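Local atomic coordinates of alpha-14 giardin (PDB entry 3CHJ), a protein that binds calcium ions and phospholipids as a member of the annexin family, and may link the phospholipid bilayer to the underlying axoneme as a calcium-regulated structural element. Residues S258-N263 and A296-G301; S250-F255 and Y281-V286; R49-I54 and D60-K65; I35-P40 and I307-E312. All coordinates share one frame; numbering follows the deposited sequence.

Contact 1. Residues S258-N263 and A296-G301; sequences SGSDSN and ATELKG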
loop_
_atom_site.group_PDB
_atom_site.type_symbol
_atom_site.label_atom_id
_atom_site.label_comp_id
_atom_site.label_asym_id
_atom_site.label_seq_id
_atom_site.Cartn_x
_atom_site.Cartn_y
_atom_site.Cartn_z
ATOM N N SER A 258 -3.286 17.267 -11.971
ATOM C CA SER A 258 -3.760 17.372 -13.352
ATOM C C SER A 258 -4.473 16.108 -13.836
ATOM O O SER A 258 -5.631 16.159 -14.270
ATOM C CB SER A 258 -2.587 17.712 -14.279
ATOM O OG SER A 258 -3.027 17.971 -15.605
ATOM N N GLY A 259 -3.770 14.982 -13.761
ATOM C CA GLY A 259 -4.339 13.688 -14.098
ATOM C C GLY A 259 -4.296 12.773 -12.894
ATOM O O GLY A 259 -4.623 13.187 -11.770
ATOM N N SER A 260 -3.879 11.529 -13.131
ATOM C CA SER A 260 -3.869 10.494 -12.096
ATOM C C SER A 260 -2.729 9.509 -12.300
ATOM O O SER A 260 -2.298 9.270 -13.433
ATOM C CB SER A 260 -5.204 9.751 -12.075
ATOM O OG SER A 260 -6.254 10.647 -11.768
ATOM N N ASP A 261 -2.270 8.930 -11.192
ATOM C CA ASP A 261 -1.100 8.050 -11.152
ATOM C C ASP A 261 -1.555 6.584 -11.176
ATOM O O ASP A 261 -1.728 5.999 -10.121
ATOM C CB ASP A 261 -0.321 8.356 -9.853
ATOM C CG ASP A 261 1.038 7.640 -9.763
ATOM O OD1 ASP A 261 1.304 6.655 -10.489
ATOM O OD2 ASP A 261 1.843 8.061 -8.903
ATOM N N SER A 262 -1.745 6.006 -12.369
ATOM C CA SER A 262 -2.343 4.659 -12.509
ATOM C C SER A 262 -1.520 3.517 -11.896
ATOM O O SER A 262 -2.087 2.586 -11.322
ATOM C CB SER A 262 -2.719 4.339 -13.970
ATOM O OG SER A 262 -1.630 3.804 -14.705
ATOM N N ASN A 263 -0.198 3.576 -12.017
ATOM C CA ASN A 263 0.646 2.580 -11.331
ATOM C C ASN A 263 0.467 2.631 -9.828
ATOM O O ASN A 263 0.350 1.568 -9.155
ATOM C CB ASN A 263 2.110 2.783 -11.694
ATOM C CG ASN A 263 2.389 2.414 -13.117
ATOM O OD1 ASN A 263 1.904 1.397 -13.612
ATOM N ND2 ASN A 263 3.172 3.245 -13.800
ATOM N N ALA A 296 -14.841 9.276 -10.468
ATOM C CA ALA A 296 -15.611 9.602 -11.676
ATOM C C ALA A 296 -14.970 10.746 -12.450
ATOM O O ALA A 296 -14.900 10.712 -13.687
ATOM C CB ALA A 296 -17.041 9.956 -11.317
ATOM N N THR A 297 -14.507 11.768 -11.734
ATOM C CA THR A 297 -13.846 12.890 -12.384
ATOM C C THR A 297 -12.502 12.490 -12.974
ATOM O O THR A 297 -12.197 12.828 -14.115
ATOM C CB THR A 297 -13.655 14.082 -11.421
ATOM O OG1 THR A 297 -14.916 14.435 -10.847
ATOM C CG2 THR A 297 -13.112 15.283 -12.176
ATOM N N GLU A 298 -11.707 11.750 -12.205
ATOM C CA GLU A 298 -10.327 11.461 -12.577
ATOM C C GLU A 298 -10.197 10.344 -13.592
ATOM O O GLU A 298 -9.294 10.365 -14.418
ATOM C CB GLU A 298 -9.491 11.072 -11.341
ATOM C CG GLU A 298 -9.418 12.105 -10.214
ATOM C CD GLU A 298 -8.711 13.392 -10.605
ATOM O OE1 GLU A 298 -7.854 13.359 -11.521
ATOM O OE2 GLU A 298 -9.028 14.442 -9.991
ATOM N N LEU A 299 -11.078 9.352 -13.501
ATOM C CA LEU A 299 -10.938 8.128 -14.285
ATOM C C LEU A 299 -12.161 7.872 -15.160
ATOM O O LEU A 299 -13.291 7.870 -14.682
ATOM C CB LEU A 299 -10.684 6.932 -13.354
ATOM C CG LEU A 299 -9.484 6.985 -12.378
ATOM C CD1 LEU A 299 -9.425 5.694 -11.543
ATOM C CD2 LEU A 299 -8.158 7.224 -13.095
ATOM N N LYS A 300 -11.929 7.665 -16.448
ATOM C CA LYS A 300 -13.017 7.356 -17.366
ATOM C C LYS A 300 -13.012 5.876 -17.709
ATOM O O LYS A 300 -11.988 5.192 -17.568
ATOM C CB LYS A 300 -12.900 8.184 -18.652
ATOM C CG LYS A 300 -12.959 9.696 -18.452
ATOM C CD LYS A 300 -14.312 10.159 -17.948
ATOM C CE LYS A 300 -14.339 11.658 -17.730
ATOM N NZ LYS A 300 -13.450 12.085 -16.610
ATOM N N GLY A 301 -14.166 5.374 -18.137
ATOM C CA GLY A 301 -14.268 4.017 -18.641
ATOM C C GLY A 301 -14.142 2.927 -17.601
ATOM O O GLY A 301 -14.311 3.170 -16.393
HETATM O O HOH W 1 -6.992 11.770 -14.220
#
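Ser260 and Glu298 are joined mainly through water. Ser260 OG donates to water 1 at 2.8 Å, and the same water donates to Glu298 O at 2.7 Å, so one solvent molecule spans the loop and the last turn of helix 291-298. Ser260 OG also lies 3.3 Å from Glu298 CB. The carboxylate comes close as well, its chain folding back at chi2 (-65°). This brings Glu298 OE1 to 3.2 Å from Gly259 O; both are acceptors, so the approach is not a hydrogen bond. The other oxygen, OE2, is held by a salt bridge to Arg294. A glycine-containing turn whose carbonyl faces an acidic residue about forty positions later recalls the type II calcium sites of annexins, although the calcium ion of this crystal sits elsewhere, at Ala175, Thr178, Gly180, Glu185 and Glu224.

Apolar contact is slight: Ser260 CB rests 4.0 Å from Leu299 CD2.

This is a surface contact within the fourth annexin repeat. Leu299 packs on Phe255 and on Leu265 of helix 262-272, whose N-cap is Asp261, and the two segments thus join the start of that helix to the end of helix 291-298.

Contact 2. Residues S250-F255 and Y281-V286; sequences SMNVAF and YYYKKV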
loop_
_atom_site.group_PDB
_atom_site.type_symbol
_atom_site.label_atom_id
_atom_site.label_comp_id
_atom_site.label_asym_id
_atom_site.label_seq_id
_atom_site.Cartn_x
_atom_site.Cartn_y
_atom_site.Cartn_z
ATOM N N SER A 250 -3.314 7.550 0.605
ATOM C CA SER A 250 -2.518 7.205 -0.596
ATOM C C SER A 250 -3.347 7.350 -1.873
ATOM O O SER A 250 -2.846 7.806 -2.920
ATOM C CB SER A 250 -1.948 5.795 -0.504
ATOM O OG SER A 250 -1.081 5.651 0.621
ATOM N N MET A 251 -4.621 6.974 -1.790
ATOM C CA MET A 251 -5.511 7.102 -2.949
ATOM C C MET A 251 -5.728 8.581 -3.283
ATOM O O MET A 251 -5.708 8.955 -4.446
ATOM C CB MET A 251 -6.845 6.390 -2.713
ATOM C CG MET A 251 -6.723 4.846 -2.675
ATOM S SD MET A 251 -6.141 4.082 -4.222
ATOM C CE MET A 251 -7.589 4.353 -5.290
ATOM N N ASN A 252 -5.907 9.426 -2.270
ATOM C CA ASN A 252 -6.067 10.867 -2.524
ATOM C C ASN A 252 -4.856 11.463 -3.244
ATOM O O ASN A 252 -4.998 12.231 -4.211
ATOM C CB ASN A 252 -6.364 11.630 -1.228
ATOM C CG ASN A 252 -6.600 13.119 -1.477
ATOM O OD1 ASN A 252 -7.644 13.527 -2.003
ATOM N ND2 ASN A 252 -5.627 13.933 -1.102
ATOM N N VAL A 253 -3.664 11.089 -2.789
ATOM C CA VAL A 253 -2.430 11.597 -3.405
ATOM C C VAL A 253 -2.329 11.095 -4.843
ATOM O O VAL A 253 -1.936 11.857 -5.741
ATOM C CB VAL A 253 -1.181 11.224 -2.579
ATOM C CG1 VAL A 253 0.099 11.619 -3.317
ATOM C CG2 VAL A 253 -1.231 11.887 -1.218
ATOM N N ALA A 254 -2.690 9.827 -5.060
ATOM C CA ALA A 254 -2.637 9.205 -6.392
ATOM C C ALA A 254 -3.583 9.861 -7.402
ATOM O O ALA A 254 -3.224 10.017 -8.571
ATOM C CB ALA A 254 -2.889 7.723 -6.291
ATOM N N PHE A 255 -4.762 10.300 -6.950
ATOM C CA PHE A 255 -5.676 11.087 -7.794
ATOM C C PHE A 255 -5.136 12.514 -8.050
ATOM O O PHE A 255 -5.754 13.307 -8.782
ATOM C CB PHE A 255 -7.065 11.198 -7.140
ATOM C CG PHE A 255 -7.860 9.904 -7.088
ATOM C CD1 PHE A 255 -8.033 9.106 -8.221
ATOM C CD2 PHE A 255 -8.512 9.530 -5.908
ATOM C CE1 PHE A 255 -8.797 7.930 -8.169
ATOM C CE2 PHE A 255 -9.286 8.354 -5.847
ATOM C CZ PHE A 255 -9.426 7.554 -6.982
ATOM N N TYR A 281 -15.256 5.362 3.347
ATOM C CA TYR A 281 -15.767 6.121 4.487
ATOM C C TYR A 281 -14.764 7.182 4.981
ATOM O O TYR A 281 -15.109 8.360 5.124
ATOM C CB TYR A 281 -16.126 5.156 5.606
ATOM C CG TYR A 281 -16.489 5.838 6.890
ATOM C CD1 TYR A 281 -17.763 6.349 7.083
ATOM C CD2 TYR A 281 -15.545 5.992 7.892
ATOM C CE1 TYR A 281 -18.090 6.991 8.276
ATOM C CE2 TYR A 281 -15.854 6.635 9.083
ATOM C CZ TYR A 281 -17.131 7.126 9.262
ATOM O OH TYR A 281 -17.451 7.744 10.461
ATOM N N TYR A 282 -13.523 6.768 5.226
ATOM C CA TYR A 282 -12.533 7.723 5.721
ATOM C C TYR A 282 -12.169 8.737 4.658
ATOM O O TYR A 282 -11.892 9.880 4.980
ATOM C CB TYR A 282 -11.294 7.017 6.286
ATOM C CG TYR A 282 -11.618 6.335 7.584
ATOM C CD1 TYR A 282 -11.767 7.069 8.761
ATOM C CD2 TYR A 282 -11.820 4.949 7.636
ATOM C CE1 TYR A 282 -12.095 6.438 9.960
ATOM C CE2 TYR A 282 -12.151 4.308 8.829
ATOM C CZ TYR A 282 -12.290 5.056 9.984
ATOM O OH TYR A 282 -12.605 4.443 11.168
ATOM N N TYR A 283 -12.177 8.318 3.400
ATOM C CA TYR A 283 -11.898 9.238 2.299
ATOM C C TYR A 283 -12.829 10.462 2.364
ATOM O O TYR A 283 -12.376 11.612 2.303
ATOM C CB TYR A 283 -12.014 8.526 0.933
ATOM C CG TYR A 283 -11.534 9.422 -0.186
ATOM C CD1 TYR A 283 -10.236 9.290 -0.699
ATOM C CD2 TYR A 283 -12.345 10.438 -0.693
ATOM C CE1 TYR A 283 -9.762 10.146 -1.691
ATOM C CE2 TYR A 283 -11.871 11.310 -1.689
ATOM C CZ TYR A 283 -10.587 11.147 -2.175
ATOM O OH TYR A 283 -10.101 11.990 -3.148
ATOM N N LYS A 284 -14.129 10.212 2.489
ATOM C CA LYS A 284 -15.102 11.310 2.552
ATOM C C LYS A 284 -14.982 12.103 3.855
ATOM O O LYS A 284 -15.107 13.339 3.859
ATOM C CB LYS A 284 -16.516 10.765 2.387
ATOM C CG LYS A 284 -17.578 11.853 2.331
ATOM C CD LYS A 284 -18.897 11.306 1.846
ATOM C CE LYS A 284 -20.017 12.324 2.013
ATOM N NZ LYS A 284 -20.336 12.547 3.459
ATOM N N LYS A 285 -14.721 11.393 4.948
ATOM C CA LYS A 285 -14.656 12.016 6.260
ATOM C C LYS A 285 -13.524 13.034 6.264
ATOM O O LYS A 285 -13.684 14.120 6.828
ATOM C CB LYS A 285 -14.471 10.942 7.341
ATOM C CG LYS A 285 -14.808 11.403 8.744
ATOM C CD LYS A 285 -14.842 10.233 9.707
ATOM C CE LYS A 285 -15.230 10.677 11.114
ATOM N NZ LYS A 285 -15.307 9.491 12.032
ATOM N N VAL A 286 -12.407 12.702 5.608
ATOM C CA VAL A 286 -11.195 13.516 5.654
ATOM C C VAL A 286 -11.182 14.565 4.537
ATOM O O VAL A 286 -10.813 15.722 4.770
ATOM C CB VAL A 286 -9.926 12.626 5.570
ATOM C CG1 VAL A 286 -8.662 13.476 5.554
ATOM C CG2 VAL A 286 -9.891 11.650 6.746
#
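Tyr283 OH comes to 3.1 Å from Asn252 OD1 and also lies 4.0 Å from Phe255 CD2, so the phenol oxygen meets an amide and an aromatic ring of helix 243-254 and its end. Tyr283 CG stands anti to its backbone N (chi1 -172°), which sends the ring straight out from helix 279-287 towards the other helix. There Tyr283 CE1 settles 3.7 Å from Asn252 CB, and the backbone N of Asn252 lies at the edge of the ring, in its plane. The side chains of Asn252 and Tyr283 cross at about a right angle, with amide and ring planes 57° apart. Both segments belong to the fourth annexin repeat, and a single long aromatic side chain carries most of the contact between these two helices of its bundle. Phe255 CD2 meets the phenol end of this tyrosine obliquely, nearest to its OH, with Tyr283 CE1 next at 4.4 Å. Phe291 of helix 291-298 meets both rings edge-to-face, and Arg294 of that helix touches Asn252, Phe255 and Tyr283, so a third helix covers the meeting point. Phe255 and Tyr283 are buried, whereas Asn252 remains partly exposed. Tyr283 also packs on Ala248 of helix 243-254 and meets the ring of Tyr287, while Met251 rests on Phe291.

Contact 3. Residues R49-I54 and D60-K65; sequences RTFQAI and DAFLKK
Phe51 and Phe62 make the whole contact, joining two consecutive helices, 41-55 and 59-64, near the N-terminal end of the all-helical annexin fold. The closest approach is between Phe51 CZ and Phe62 CD2, at 3.5 Å. Around this point the far end of the Phe51 ring bears on the root of the other side chain: CZ is 3.8 Å from Phe62 CG, and CE2 is 4.0 Å from Phe62 CB. The rings meet obliquely, their centroids 5.4 Å apart and their planes inclined by 45°, and the side chains as a whole cross at about a right angle. In both residues CG lies opposite the backbone N (chi1 -170° for Phe51), an orientation that carries each ring off its own helix toward the other.

Helix 12-24 backs this tight part, with Val16 against Phe51 and Cys23 against Phe62; the ring of His66 also meets Phe62. Away from the phenylalanines the contact thins quickly. No hydrogen bond joins the segments, Phe62 itself stays partly exposed, and the charged residues Asp60 and Lys65 are exposed to solvent and bond locally. Lys65 NZ makes only a weak bond to Ala61 O, at 3.5 Å. Asp60 OD1 takes a weak, strongly bent bond from the backbone of the next residue, Ala61 N, at 2.9 Å.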
loop_
_atom_site.group_PDB
_atom_site.type_symbol
_atom_site.label_atom_id
_atom_site.label_comp_id
_atom_site.label_asym_id
_atom_site.label_seq_id
_atom_site.Cartn_x
_atom_site.Cartn_y
_atom_site.Cartn_z
ATOM N N ARG A 49 -2.831 -20.190 -13.109
ATOM C CA ARG A 49 -1.988 -21.296 -13.537
ATOM C C ARG A 49 -2.784 -22.248 -14.433
ATOM O O ARG A 49 -2.290 -22.711 -15.461
ATOM C CB ARG A 49 -1.422 -22.031 -12.320
ATOM C CG ARG A 49 -0.254 -21.317 -11.640
ATOM C CD ARG A 49 -0.066 -21.851 -10.221
ATOM N NE ARG A 49 1.098 -21.279 -9.548
ATOM C CZ ARG A 49 1.527 -21.673 -8.349
ATOM N NH1 ARG A 49 0.886 -22.638 -7.699
ATOM N NH2 ARG A 49 2.602 -21.108 -7.811
ATOM N N THR A 50 -4.030 -22.500 -14.061
ATOM C CA THR A 50 -4.905 -23.432 -14.785
ATOM C C THR A 50 -5.333 -22.867 -16.149
ATOM O O THR A 50 -5.552 -23.623 -17.101
ATOM C CB THR A 50 -6.132 -23.799 -13.916
ATOM O OG1 THR A 50 -5.674 -24.404 -12.701
ATOM C CG2 THR A 50 -7.067 -24.781 -14.627
ATOM N N PHE A 51 -5.441 -21.539 -16.228
ATOM C CA PHE A 51 -5.786 -20.837 -17.473
ATOM C C PHE A 51 -4.903 -21.276 -18.641
ATOM O O PHE A 51 -5.403 -21.574 -19.733
ATOM C CB PHE A 51 -5.660 -19.321 -17.273
ATOM C CG PHE A 51 -6.209 -18.503 -18.419
ATOM C CD1 PHE A 51 -7.526 -18.057 -18.398
ATOM C CD2 PHE A 51 -5.405 -18.170 -19.506
ATOM C CE1 PHE A 51 -8.042 -17.299 -19.446
ATOM C CE2 PHE A 51 -5.918 -17.417 -20.570
ATOM C CZ PHE A 51 -7.235 -16.983 -20.534
ATOM N N GLN A 52 -3.593 -21.291 -18.406
ATOM C CA GLN A 52 -2.623 -21.729 -19.401
ATOM C C GLN A 52 -2.867 -23.183 -19.814
ATOM O O GLN A 52 -2.876 -23.496 -20.999
ATOM C CB GLN A 52 -1.190 -21.533 -18.877
ATOM C CG GLN A 52 -0.114 -22.408 -19.554
ATOM C CD GLN A 52 -0.008 -22.187 -21.057
ATOM O OE1 GLN A 52 -0.312 -21.103 -21.562
ATOM N NE2 GLN A 52 0.426 -23.217 -21.778
ATOM N N ALA A 53 -3.070 -24.056 -18.829
ATOM C CA ALA A 53 -3.283 -25.479 -19.090
ATOM C C ALA A 53 -4.519 -25.707 -19.971
ATOM O O ALA A 53 -4.475 -26.498 -20.920
ATOM C CB ALA A 53 -3.396 -26.253 -17.775
ATOM N N ILE A 54 -5.599 -24.989 -19.658
ATOM C CA ILE A 54 -6.882 -25.104 -20.364
ATOM C C ILE A 54 -6.889 -24.446 -21.756
ATOM O O ILE A 54 -7.356 -25.051 -22.725
ATOM C CB ILE A 54 -8.058 -24.574 -19.487
ATOM C CG1 ILE A 54 -8.321 -25.536 -18.325
ATOM C CG2 ILE A 54 -9.344 -24.369 -20.314
ATOM C CD1 ILE A 54 -9.416 -25.097 -17.389
ATOM N N ASP A 60 -1.453 -13.426 -19.123
ATOM C CA ASP A 60 -0.980 -12.082 -19.451
ATOM C C ASP A 60 -1.039 -11.800 -20.957
ATOM O O ASP A 60 -1.477 -10.728 -21.372
ATOM C CB ASP A 60 0.387 -11.764 -18.820
ATOM C CG ASP A 60 1.521 -12.659 -19.324
ATOM O OD1 ASP A 60 1.277 -13.750 -19.902
ATOM O OD2 ASP A 60 2.684 -12.246 -19.112
ATOM N N ALA A 61 -0.664 -12.791 -21.766
ATOM C CA ALA A 61 -0.729 -12.649 -23.226
ATOM C C ALA A 61 -2.159 -12.457 -23.724
ATOM O O ALA A 61 -2.402 -11.674 -24.654
ATOM C CB ALA A 61 -0.096 -13.857 -23.908
ATOM N N PHE A 62 -3.100 -13.172 -23.107
ATOM C CA PHE A 62 -4.521 -13.061 -23.448
ATOM C C PHE A 62 -5.098 -11.702 -23.061
ATOM O O PHE A 62 -5.821 -11.068 -23.848
ATOM C CB PHE A 62 -5.303 -14.168 -22.758
ATOM C CG PHE A 62 -6.768 -14.146 -23.036
ATOM C CD1 PHE A 62 -7.259 -14.455 -24.301
ATOM C CD2 PHE A 62 -7.672 -13.857 -22.017
ATOM C CE1 PHE A 62 -8.646 -14.456 -24.546
ATOM C CE2 PHE A 62 -9.040 -13.852 -22.247
ATOM C CZ PHE A 62 -9.535 -14.150 -23.518
ATOM N N LEU A 63 -4.797 -11.260 -21.844
ATOM C CA LEU A 63 -5.260 -9.956 -21.396
ATOM C C LEU A 63 -4.746 -8.835 -22.289
ATOM O O LEU A 63 -5.483 -7.896 -22.573
ATOM C CB LEU A 63 -4.848 -9.696 -19.943
ATOM C CG LEU A 63 -5.449 -10.630 -18.896
ATOM C CD1 LEU A 63 -4.945 -10.218 -17.518
ATOM C CD2 LEU A 63 -6.983 -10.648 -18.949
ATOM N N LYS A 64 -3.493 -8.943 -22.725
ATOM C CA LYS A 64 -2.864 -7.881 -23.514
ATOM C C LYS A 64 -3.649 -7.555 -24.802
ATOM O O LYS A 64 -3.669 -6.399 -25.259
ATOM C CB LYS A 64 -1.416 -8.269 -23.826
ATOM C CG LYS A 64 -0.609 -7.153 -24.402
ATOM C CD LYS A 64 0.799 -7.578 -24.741
ATOM C CE LYS A 64 1.569 -6.383 -25.277
ATOM N NZ LYS A 64 2.935 -6.748 -25.761
ATOM N N LYS A 65 -4.332 -8.563 -25.331
ATOM C CA LYS A 65 -5.055 -8.445 -26.600
ATOM C C LYS A 65 -6.367 -7.693 -26.434
ATOM O O LYS A 65 -6.971 -7.224 -27.422
ATOM C CB LYS A 65 -5.358 -9.837 -27.161
ATOM C CG LYS A 65 -4.134 -10.682 -27.479
ATOM C CD LYS A 65 -4.525 -11.974 -28.181
ATOM C CE LYS A 65 -3.299 -12.810 -28.558
ATOM N NZ LYS A 65 -2.796 -13.693 -27.434
#

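Contact 4. Residues I35-P40 and I307-E312; sequences IARSYP and IKLLWE
Arg37 reaches Glu312 through an extended start and a late bend: its chain runs straight at chi2 and turns at chi3 (84°), swinging the guanidinium round to the end of helix 301-310. The contact joins helix 31-38, near the start of the chain, to the close of the fourth annexin repeat, consistent with the annexin architecture in which the first and fourth repeats pack together. Arg37 NH2 donates to Glu312 O at 2.9 Å with an N-H...O angle of 158°. The acceptor lies near the guanidinium plane, but the donor stands 52° out of the carbonyl plane.

Leu309 and Leu310 supply the apolar part. Leu309 CD1 sits over one face of the guanidinium, displaced towards the rim and 3.5 Å from Arg37 NH1. Nearer the backbone, Arg37 CG packs 4.1 Å from Leu310 CD2. Leu309 O also lies over a face of the guanidinium, a close approach too poorly angled for a bond from Arg37 NE. The charged ends have further partners: Arg37 NH1 forms a salt bridge with Glu34, and the Glu312 carboxylate pairs with Lys280.

Water 2 completes the polar link. It takes a hydrogen bond from Arg37 NE at 2.8 Å and donates both to Leu310 O at 2.6 Å and to Glu312 O at 2.7 Å, giving that last carbonyl oxygen two donors.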
loop_
_atom_site.group_PDB
_atom_site.type_symbol
_atom_site.label_atom_id
_atom_site.label_comp_id
_atom_site.label_asym_id
_atom_site.label_seq_id
_atom_site.Cartn_x
_atom_site.Cartn_y
_atom_site.Cartn_z
ATOM N N ILE A 35 -14.498 -11.559 -9.956
ATOM C CA ILE A 35 -13.750 -12.759 -9.639
ATOM C C ILE A 35 -12.687 -12.442 -8.549
ATOM O O ILE A 35 -12.540 -13.166 -7.570
ATOM C CB ILE A 35 -13.134 -13.364 -10.925
ATOM C CG1 ILE A 35 -14.237 -13.987 -11.798
ATOM C CG2 ILE A 35 -12.122 -14.422 -10.611
ATOM C CD1 ILE A 35 -13.791 -14.282 -13.253
ATOM N N ALA A 36 -11.982 -11.316 -8.693
ATOM C CA ALA A 36 -10.976 -10.948 -7.694
ATOM C C ALA A 36 -11.563 -10.734 -6.309
ATOM O O ALA A 36 -10.907 -11.048 -5.313
ATOM C CB ALA A 36 -10.192 -9.700 -8.130
ATOM N N ARG A 37 -12.779 -10.195 -6.260
ATOM C CA ARG A 37 -13.450 -9.887 -4.993
ATOM C C ARG A 37 -14.083 -11.119 -4.347
ATOM O O ARG A 37 -14.378 -11.101 -3.144
ATOM C CB ARG A 37 -14.544 -8.859 -5.214
ATOM C CG ARG A 37 -14.058 -7.514 -5.642
ATOM C CD ARG A 37 -15.250 -6.658 -5.989
ATOM N NE ARG A 37 -15.865 -6.010 -4.825
ATOM C CZ ARG A 37 -17.177 -5.888 -4.619
ATOM N NH1 ARG A 37 -18.059 -6.449 -5.446
ATOM N NH2 ARG A 37 -17.617 -5.246 -3.542
ATOM N N SER A 38 -14.332 -12.154 -5.159
ATOM C CA SER A 38 -15.148 -13.317 -4.740
ATOM C C SER A 38 -14.350 -14.493 -4.191
ATOM O O SER A 38 -14.921 -15.368 -3.530
ATOM C CB SER A 38 -15.994 -13.817 -5.917
ATOM O OG SER A 38 -16.966 -12.863 -6.266
ATOM N N TYR A 39 -13.051 -14.546 -4.484
ATOM C CA TYR A 39 -12.209 -15.704 -4.143
ATOM C C TYR A 39 -10.915 -15.277 -3.447
ATOM O O TYR A 39 -10.431 -14.168 -3.686
ATOM C CB TYR A 39 -11.849 -16.516 -5.392
ATOM C CG TYR A 39 -13.040 -17.056 -6.142
ATOM C CD1 TYR A 39 -13.679 -18.230 -5.721
ATOM C CD2 TYR A 39 -13.527 -16.403 -7.274
ATOM C CE1 TYR A 39 -14.776 -18.727 -6.421
ATOM C CE2 TYR A 39 -14.629 -16.889 -7.969
ATOM C CZ TYR A 39 -15.243 -18.051 -7.535
ATOM O OH TYR A 39 -16.345 -18.514 -8.247
ATOM N N PRO A 40 -10.363 -16.151 -2.585
ATOM C CA PRO A 40 -9.084 -15.837 -1.945
ATOM C C PRO A 40 -7.923 -15.848 -2.949
ATOM O O PRO A 40 -7.993 -16.540 -3.956
ATOM C CB PRO A 40 -8.916 -16.959 -0.911
ATOM C CG PRO A 40 -9.764 -18.067 -1.390
ATOM C CD PRO A 40 -10.907 -17.451 -2.141
ATOM N N ILE A 307 -11.711 0.365 -10.265
ATOM C CA ILE A 307 -11.192 0.936 -9.028
ATOM C C ILE A 307 -12.330 1.152 -8.030
ATOM O O ILE A 307 -12.218 0.739 -6.863
ATOM C CB ILE A 307 -10.402 2.245 -9.280
ATOM C CG1 ILE A 307 -9.173 1.979 -10.155
ATOM C CG2 ILE A 307 -10.026 2.958 -7.949
ATOM C CD1 ILE A 307 -8.126 0.975 -9.590
ATOM N N LYS A 308 -13.444 1.731 -8.498
ATOM C CA LYS A 308 -14.622 1.974 -7.631
ATOM C C LYS A 308 -15.142 0.662 -7.057
ATOM O O LYS A 308 -15.438 0.581 -5.853
ATOM C CB LYS A 308 -15.758 2.668 -8.398
ATOM C CG LYS A 308 -15.546 4.154 -8.592
ATOM C CD LYS A 308 -16.765 4.845 -9.163
ATOM C CE LYS A 308 -16.896 4.571 -10.666
ATOM N NZ LYS A 308 -17.853 5.505 -11.343
ATOM N N LEU A 309 -15.232 -0.375 -7.897
ATOM C CA LEU A 309 -15.766 -1.661 -7.450
ATOM C C LEU A 309 -14.846 -2.365 -6.443
ATOM O O LEU A 309 -15.299 -2.933 -5.448
ATOM C CB LEU A 309 -16.020 -2.567 -8.670
ATOM C CG LEU A 309 -16.682 -3.916 -8.403
ATOM C CD1 LEU A 309 -17.978 -3.749 -7.629
ATOM C CD2 LEU A 309 -16.928 -4.604 -9.744
ATOM N N LEU A 310 -13.540 -2.335 -6.685
ATOM C CA LEU A 310 -12.608 -3.012 -5.775
ATOM C C LEU A 310 -12.663 -2.421 -4.384
ATOM O O LEU A 310 -12.536 -3.147 -3.392
ATOM C CB LEU A 310 -11.175 -2.903 -6.312
ATOM C CG LEU A 310 -10.918 -3.869 -7.473
ATOM C CD1 LEU A 310 -9.624 -3.474 -8.235
ATOM C CD2 LEU A 310 -10.845 -5.303 -6.993
ATOM N N TRP A 311 -12.864 -1.107 -4.307
ATOM C CA TRP A 311 -12.913 -0.429 -3.030
ATOM C C TRP A 311 -14.296 -0.445 -2.383
ATOM O O TRP A 311 -14.484 0.101 -1.292
ATOM C CB TRP A 311 -12.388 0.999 -3.195
ATOM C CG TRP A 311 -10.909 1.052 -3.230
ATOM C CD1 TRP A 311 -10.111 1.393 -4.293
ATOM C CD2 TRP A 311 -10.036 0.778 -2.140
ATOM N NE1 TRP A 311 -8.778 1.335 -3.918
ATOM C CE2 TRP A 311 -8.711 0.966 -2.596
ATOM C CE3 TRP A 311 -10.241 0.364 -0.817
ATOM C CZ2 TRP A 311 -7.606 0.773 -1.771
ATOM C CZ3 TRP A 311 -9.149 0.171 -0.005
ATOM C CH2 TRP A 311 -7.847 0.373 -0.475
ATOM N N GLU A 312 -15.268 -1.049 -3.058
ATOM C CA GLU A 312 -16.563 -1.228 -2.434
ATOM C C GLU A 312 -16.445 -2.384 -1.444
ATOM O O GLU A 312 -16.049 -3.491 -1.812
ATOM C CB GLU A 312 -17.647 -1.501 -3.480
ATOM C CG GLU A 312 -19.056 -1.426 -2.917
ATOM C CD GLU A 312 -19.540 0.001 -2.614
ATOM O OE1 GLU A 312 -20.731 0.117 -2.275
ATOM O OE2 GLU A 312 -18.778 1.006 -2.712
HETATM O O HOH W 2 -14.101 -5.092 -2.791
#

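How the contacts relate
From the N terminus, residues 35-40 open contact 4, which closes only at 307-312 and so encloses the other three. Contact 3 closes almost at once, a short loop between consecutive helices, well before contacts 1 and 2 begin; it touches none of the others. Contacts 1 and 2 follow late in the chain and cross: 250-255 comes first, then 258-263, before 281-286 closes contact 2 and 296-301 closes contact 1. Both lie in the fourth repeat and meet through a probable hydrogen bond from Asp261 N to Ala254 O. Contact 4 touches both, through Ile307 against Leu299 and through Trp311 and Ile307 against Met251, tying that repeat to the N-terminal helices.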